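Local coordinates for protein UDP-glucose 6-dehydrogenase (Pyrobaculum islandicum, PDB 3VTF) that probably catalyses the two-step, NAD-dependent oxidation of UDP-glucose to UDP-glucuronate for nucleotide-sugar biosynthesis, at residues Leu29-Val34 with Ile67-Leu72; Leu177-Ala182 with Pro345-Val350. All coordinates share one frame; numbering follows the deposited sequence.

Contact 1 (Leu29-Val34 with Ile67-Leu72); sequences LGYVGV and IYEPGL
Apolar contact between Tyr31, Val34 and Ile67 joins the start of helix 31-43 to the loop 67-72. Ile67 CD1 drives in at the base of the tyrosine, 3.3 Å from Tyr31 CB, a tight approach that bears on the backbone end of the residue and not on its ring. The same methyl meets Val34 CG1 tip to tip at 4.0 Å, so one long, slim isoleucine branch serves two positions about one helical turn apart, Tyr31 and Val34. Its reach comes from chi2 of 158°, which holds CD1 extended beyond CG1. Val34 CG1 also meets Leu72 CD2 at 4.0 Å, these two side chains lying obliquely to each other, and Leu60 of helix 54-61 packs on the same valine. Gly30 and Gly33 belong to a GxGxxG sequence following strand 23-27, as expected of a Rossmann-type dinucleotide fold. Gly30 occupies the N-cap position of the helix, and its O accepts the hydrogen bond of Val34 N, while Gly33 suits a spot close against the CA of Leu29. No hydrogen bond crosses the contact; Glu69 OE1 only stands 4.4 Å from Tyr31 CD1, oblique to the ring. The carboxylate of Glu69 is held instead by backbone amides of the loop 177-182, that of Ala182 among them, and Tyr31 OH is hydrogen-bonded to Leu177 O beside the bound UDP-glucose. The loop itself is shaped by a type II turn from Glu69 to Leu72, closed by Leu72 N to Glu69 O at 2.9 Å, with Gly71 adopting the positive phi (83°) of its third position just ahead of helix 72-81.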
loop_
_atom_site.group_PDB
_atom_site.type_symbol
_atom_site.label_atom_id
_atom_site.label_comp_id
_atom_site.label_asym_id
_atom_site.label_seq_id
_atom_site.Cartn_x
_atom_site.Cartn_y
_atom_site.Cartn_z
ATOM N N LEU A 29 1.149 29.144 12.975
ATOM C CA LEU A 29 0.072 29.416 12.024
ATOM C C LEU A 29 0.508 29.168 10.589
ATOM O O LEU A 29 0.213 29.998 9.763
ATOM C CB LEU A 29 -0.514 30.831 12.220
ATOM C CG LEU A 29 -1.143 31.085 13.623
ATOM C CD1 LEU A 29 -1.448 32.585 13.892
ATOM C CD2 LEU A 29 -2.398 30.218 13.858
ATOM N N GLY A 30 1.173 28.019 10.303
ATOM C CA GLY A 30 1.355 27.526 8.934
ATOM C C GLY A 30 -0.032 27.051 8.468
ATOM O O GLY A 30 -1.094 27.281 9.117
ATOM N N TYR A 31 -0.077 26.293 7.389
ATOM C CA TYR A 31 -1.393 25.931 6.944
ATOM C C TYR A 31 -2.180 25.041 7.959
ATOM O O TYR A 31 -3.412 25.123 8.061
ATOM C CB TYR A 31 -1.393 25.407 5.498
ATOM C CG TYR A 31 -1.234 23.976 5.423
ATOM C CD1 TYR A 31 -2.354 23.156 5.355
ATOM C CD2 TYR A 31 0.058 23.379 5.438
ATOM C CE1 TYR A 31 -2.225 21.768 5.316
ATOM C CE2 TYR A 31 0.225 21.987 5.383
ATOM C CZ TYR A 31 -0.920 21.180 5.328
ATOM O OH TYR A 31 -0.752 19.796 5.256
ATOM N N VAL A 32 -1.485 24.162 8.660
ATOM C CA VAL A 32 -2.169 23.345 9.721
ATOM C C VAL A 32 -2.728 24.243 10.848
ATOM O O VAL A 32 -3.909 24.201 11.158
ATOM C CB VAL A 32 -1.234 22.267 10.318
ATOM C CG1 VAL A 32 -1.936 21.539 11.475
ATOM C CG2 VAL A 32 -0.951 21.215 9.255
ATOM N N GLY A 33 -1.889 25.077 11.412
ATOM C CA GLY A 33 -2.292 25.932 12.530
ATOM C C GLY A 33 -3.422 26.877 12.109
ATOM O O GLY A 33 -4.382 27.019 12.824
ATOM N N VAL A 34 -3.280 27.552 10.958
ATOM C CA VAL A 34 -4.298 28.584 10.600
ATOM C C VAL A 34 -5.621 27.932 10.205
ATOM O O VAL A 34 -6.676 28.450 10.587
ATOM C CB VAL A 34 -3.784 29.553 9.496
ATOM C CG1 VAL A 34 -3.782 28.825 8.151
ATOM C CG2 VAL A 34 -4.676 30.793 9.486
ATOM N N ILE A 67 -0.988 32.783 3.024
ATOM C CA ILE A 67 -0.647 31.540 2.289
ATOM C C ILE A 67 -1.837 31.247 1.452
ATOM O O ILE A 67 -2.951 31.685 1.794
ATOM C CB ILE A 67 -0.374 30.303 3.242
ATOM C CG1 ILE A 67 -1.547 30.038 4.217
ATOM C CG2 ILE A 67 0.978 30.468 3.945
ATOM C CD1 ILE A 67 -1.606 28.598 4.764
ATOM N N TYR A 68 -1.651 30.514 0.362
ATOM C CA TYR A 68 -2.786 30.251 -0.478
ATOM C C TYR A 68 -3.409 28.936 -0.136
ATOM O O TYR A 68 -2.743 27.920 -0.229
ATOM C CB TYR A 68 -2.393 30.242 -1.963
ATOM C CG TYR A 68 -3.505 29.751 -2.782
ATOM C CD1 TYR A 68 -4.712 30.502 -2.897
ATOM C CD2 TYR A 68 -3.414 28.516 -3.447
ATOM C CE1 TYR A 68 -5.770 30.022 -3.677
ATOM C CE2 TYR A 68 -4.477 28.045 -4.208
ATOM C CZ TYR A 68 -5.621 28.822 -4.324
ATOM O OH TYR A 68 -6.623 28.322 -5.035
ATOM N N GLU A 69 -4.704 28.932 0.157
ATOM C CA GLU A 69 -5.399 27.685 0.446
ATOM C C GLU A 69 -6.852 27.899 0.044
ATOM O O GLU A 69 -7.480 28.859 0.523
ATOM C CB GLU A 69 -5.309 27.391 1.964
ATOM C CG GLU A 69 -5.996 26.111 2.434
ATOM C CD GLU A 69 -5.503 24.822 1.790
ATOM O OE1 GLU A 69 -4.299 24.521 1.676
ATOM O OE2 GLU A 69 -6.328 23.981 1.437
ATOM N N PRO A 70 -7.387 27.040 -0.825
ATOM C CA PRO A 70 -8.720 27.255 -1.409
ATOM C C PRO A 70 -9.797 27.461 -0.336
ATOM O O PRO A 70 -9.944 26.595 0.581
ATOM C CB PRO A 70 -8.980 25.946 -2.180
ATOM C CG PRO A 70 -7.604 25.528 -2.634
ATOM C CD PRO A 70 -6.667 25.929 -1.491
ATOM N N GLY A 71 -10.502 28.604 -0.409
ATOM C CA GLY A 71 -11.602 28.874 0.566
ATOM C C GLY A 71 -11.134 29.468 1.916
ATOM O O GLY A 71 -11.958 29.819 2.744
ATOM N N LEU A 72 -9.821 29.665 2.117
ATOM C CA LEU A 72 -9.348 30.154 3.376
ATOM C C LEU A 72 -9.679 31.614 3.615
ATOM O O LEU A 72 -9.972 32.010 4.722
ATOM C CB LEU A 72 -7.830 29.928 3.524
ATOM C CG LEU A 72 -7.133 30.393 4.802
ATOM C CD1 LEU A 72 -7.885 29.840 6.022
ATOM C CD2 LEU A 72 -5.644 29.969 4.757
#

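Contact 2 (Leu177-Ala182 with Pro345-Val350). With UPG (uridine-5'-diphosphate-glucose), chain B.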
loop_
_atom_site.group_PDB
_atom_site.type_symbol
_atom_site.label_atom_id
_atom_site.label_comp_id
_atom_site.label_asym_id
_atom_site.label_seq_id
_atom_site.Cartn_x
_atom_site.Cartn_y
_atom_site.Cartn_z
ATOM N N LEU A 177 -4.539 16.835 7.359
ATOM C CA LEU A 177 -4.977 17.807 6.381
ATOM C C LEU A 177 -4.074 17.697 5.139
ATOM O O LEU A 177 -2.865 17.692 5.270
ATOM C CB LEU A 177 -4.786 19.250 6.962
ATOM C CG LEU A 177 -5.636 19.527 8.258
ATOM C CD1 LEU A 177 -5.685 21.031 8.421
ATOM C CD2 LEU A 177 -7.072 18.941 8.197
ATOM N N ARG A 178 -4.645 17.753 3.940
ATOM C CA ARG A 178 -3.800 17.976 2.742
ATOM C C ARG A 178 -3.867 19.415 2.284
ATOM O O ARG A 178 -4.955 20.065 2.240
ATOM C CB ARG A 178 -4.168 17.054 1.567
ATOM C CG ARG A 178 -4.519 15.675 2.020
ATOM C CD ARG A 178 -4.976 14.833 0.845
ATOM N NE ARG A 178 -6.322 15.151 0.389
ATOM C CZ ARG A 178 -7.446 14.796 0.992
ATOM N NH1 ARG A 178 -7.435 14.090 2.119
ATOM N NH2 ARG A 178 -8.601 15.159 0.448
ATOM N N GLU A 179 -2.713 19.923 1.893
ATOM C CA GLU A 179 -2.699 21.239 1.299
ATOM C C GLU A 179 -3.565 21.220 0.057
ATOM O O GLU A 179 -3.613 20.192 -0.677
ATOM C CB GLU A 179 -1.297 21.624 0.906
ATOM C CG GLU A 179 -0.627 22.583 1.835
ATOM C CD GLU A 179 0.671 23.141 1.229
ATOM O OE1 GLU A 179 0.632 24.040 0.335
ATOM O OE2 GLU A 179 1.700 22.675 1.692
ATOM N N GLY A 180 -4.274 22.316 -0.194
ATOM C CA GLY A 180 -5.185 22.288 -1.330
ATOM C C GLY A 180 -6.569 21.846 -1.026
ATOM O O GLY A 180 -7.510 22.308 -1.653
ATOM N N SER A 181 -6.748 20.999 -0.016
ATOM C CA SER A 181 -8.114 20.697 0.443
ATOM C C SER A 181 -8.201 20.733 2.024
ATOM O O SER A 181 -8.869 19.942 2.604
ATOM C CB SER A 181 -8.552 19.363 -0.108
ATOM O OG SER A 181 -7.605 18.337 0.192
ATOM N N ALA A 182 -7.457 21.623 2.670
ATOM C CA ALA A 182 -7.276 21.499 4.118
ATOM C C ALA A 182 -8.617 21.777 4.858
ATOM O O ALA A 182 -8.935 21.160 5.866
ATOM C CB ALA A 182 -6.237 22.509 4.523
ATOM N N PRO A 345 -0.551 20.521 -7.925
ATOM C CA PRO A 345 -1.431 21.542 -8.486
ATOM C C PRO A 345 -2.222 22.315 -7.417
ATOM O O PRO A 345 -2.532 21.798 -6.336
ATOM C CB PRO A 345 -2.437 20.719 -9.341
ATOM C CG PRO A 345 -1.673 19.465 -9.721
ATOM C CD PRO A 345 -0.943 19.160 -8.417
ATOM N N ASN A 346 -2.546 23.566 -7.751
ATOM C CA ASN A 346 -3.388 24.358 -6.876
ATOM C C ASN A 346 -2.762 24.747 -5.492
ATOM O O ASN A 346 -3.403 24.671 -4.408
ATOM C CB ASN A 346 -4.744 23.691 -6.728
ATOM C CG ASN A 346 -5.825 24.725 -6.520
ATOM O OD1 ASN A 346 -5.697 25.882 -7.013
ATOM N ND2 ASN A 346 -6.857 24.375 -5.744
ATOM N N THR A 347 -1.477 25.097 -5.550
ATOM C CA THR A 347 -0.816 25.723 -4.405
ATOM C C THR A 347 0.239 26.555 -5.046
ATOM O O THR A 347 0.550 26.428 -6.266
ATOM C CB THR A 347 -0.084 24.733 -3.480
ATOM O OG1 THR A 347 0.815 23.963 -4.290
ATOM C CG2 THR A 347 -1.022 23.742 -2.762
ATOM N N ASP A 348 0.845 27.404 -4.220
ATOM C CA ASP A 348 1.956 28.193 -4.688
ATOM C C ASP A 348 3.238 27.766 -3.947
ATOM O O ASP A 348 4.336 28.267 -4.213
ATOM C CB ASP A 348 1.683 29.714 -4.640
ATOM C CG ASP A 348 1.502 30.244 -3.225
ATOM O OD1 ASP A 348 1.036 29.468 -2.382
ATOM O OD2 ASP A 348 1.820 31.449 -2.975
ATOM N N ASP A 349 3.073 26.782 -3.102
ATOM C CA ASP A 349 4.164 26.144 -2.342
ATOM C C ASP A 349 5.157 25.389 -3.250
ATOM O O ASP A 349 4.750 24.455 -3.988
ATOM C CB ASP A 349 3.488 25.159 -1.338
ATOM C CG ASP A 349 4.439 24.609 -0.307
ATOM O OD1 ASP A 349 5.663 24.748 -0.448
ATOM O OD2 ASP A 349 3.947 24.019 0.677
ATOM N N VAL A 350 6.439 25.759 -3.208
ATOM C CA VAL A 350 7.514 25.035 -3.906
ATOM C C VAL A 350 8.418 24.163 -3.014
ATOM O O VAL A 350 9.422 23.665 -3.449
ATOM C CB VAL A 350 8.353 26.040 -4.702
ATOM C CG1 VAL A 350 7.439 26.666 -5.790
ATOM C CG2 VAL A 350 8.903 27.080 -3.742
HETATM N N1 UPG B . 1.888 12.622 -5.470
HETATM C C2 UPG B . 2.359 11.708 -6.458
HETATM N N3 UPG B . 1.554 10.722 -6.863
HETATM C C4 UPG B . 0.312 10.553 -6.272
HETATM C C5 UPG B . -0.193 11.434 -5.252
HETATM C C6 UPG B . 0.684 12.459 -4.844
HETATM O O2 UPG B . 3.511 11.825 -6.984
HETATM O O4 UPG B . -0.402 9.566 -6.652
HETATM C C1C UPG B . 2.863 13.662 -5.069
HETATM C C2C UPG B . 2.233 15.036 -5.196
HETATM O O2C UPG B . 2.434 15.607 -6.486
HETATM C C3C UPG B . 2.986 15.840 -4.113
HETATM C C4C UPG B . 3.283 14.810 -3.022
HETATM O O4C UPG B . 3.029 13.528 -3.638
HETATM O O3C UPG B . 4.287 16.227 -4.629
HETATM C C5C UPG B . 2.368 14.944 -1.781
HETATM O O5C UPG B . 1.033 15.171 -2.250
HETATM P PA UPG B . -0.211 15.390 -1.132
HETATM O O1A UPG B . -0.402 14.100 -0.270
HETATM O O2A UPG B . -1.385 16.090 -1.861
HETATM O O3A UPG B . 0.402 16.656 -0.348
HETATM P PB UPG B . 0.413 17.068 1.241
HETATM O O1B UPG B . -0.340 18.368 1.369
HETATM O O2B UPG B . 1.956 17.092 1.371
HETATM O O3B UPG B . -0.393 16.019 2.131
HETATM C "C1'" UPG B . 0.308 14.969 2.865
HETATM C "C2'" UPG B . -0.719 13.912 3.209
HETATM C "C3'" UPG B . -1.663 14.493 4.288
HETATM C "C4'" UPG B . -0.790 14.928 5.489
HETATM C "C5'" UPG B . 0.137 16.114 5.007
HETATM C "C6'" UPG B . 1.135 16.675 6.044
HETATM O "O2'" UPG B . -1.417 13.822 1.906
HETATM O "O3'" UPG B . -2.560 13.463 4.651
HETATM O "O4'" UPG B . -1.685 15.467 6.486
HETATM O "O5'" UPG B . 0.987 15.462 4.020
HETATM O "O6'" UPG B . 1.503 15.633 6.981
#
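Glu179 and Gly180 meet Thr347, Asp349 and Asn346 where two loops face each other. Along 177-182, Leu177 comes first and gives its backbone: its O accepts UPG O4' at 2.8 Å, while its apolar side chain packs on helices 31-43 and 182-187. Arg178 lays its aliphatic CG 3.6 Å from UPG O2', and its bent chain carries the guanidinium to a salt bridge with Asp185; Arg268 of the second subunit packs against it. Glu179 grips the substrate through its amide, N to UPG O1B at 2.9 Å with an angle of 154° at the hydrogen. Its side chain, extended beyond CG, crosses that of Asp349 at about a right angle, yet the two carboxylate planes are only 15° apart. Glu179 OE2 comes within 2.8 Å of Asp349 OD2, a close approach of two acceptor oxygens and not a hydrogen bond. Arg351 is salt-bridged to this Asp349 oxygen and makes a long, weak ion pair with Glu179 OE2. The loops belong to different alpha/beta domains: 177-182 follows strand 169-172 of the NAD-binding domain, 345-350 follows strand 335-339 of the UDP-binding domain, and they meet beside the substrate in the interdomain cleft. Thr347 offers its methyl, CG2 anti to the carbonyl carbon and 3.5 Å from Glu179 OE1. Gly180 is the third residue of a type II turn from Arg178 to Ser181, its positive phi (91°) easy for a residue without CB. Its CA lies 4.3 Å from Asn346 O, a carbonyl buried here without a polar partner. Ser181, closing the turn through its amide to Arg178 O, is hydrogen-bonded through OG to Asp185.

Contacts 1 and 2, their centres about 9 Å apart, are stitched together by Glu69 of contact 1. Its OE1 lies 2.9 Å from Gly180 N and its OE2 2.9 Å from Ala182 N, probable hydrogen bonds that brace the turn at the centre of contact 2. Close by, Pro70 CG packs 3.4 Å from Gly180 O. The loop 67-72 also touches the far domain directly, Tyr68 OH being hydrogen-bonded to Asn346 OD1. The substrate site forms the other common element: the two contacts share Leu177 O as an acceptor, with Tyr31 OH 3.0 Å from it, so the first turn of helix 31-43 and the loop 177-182 border the same glucose pocket.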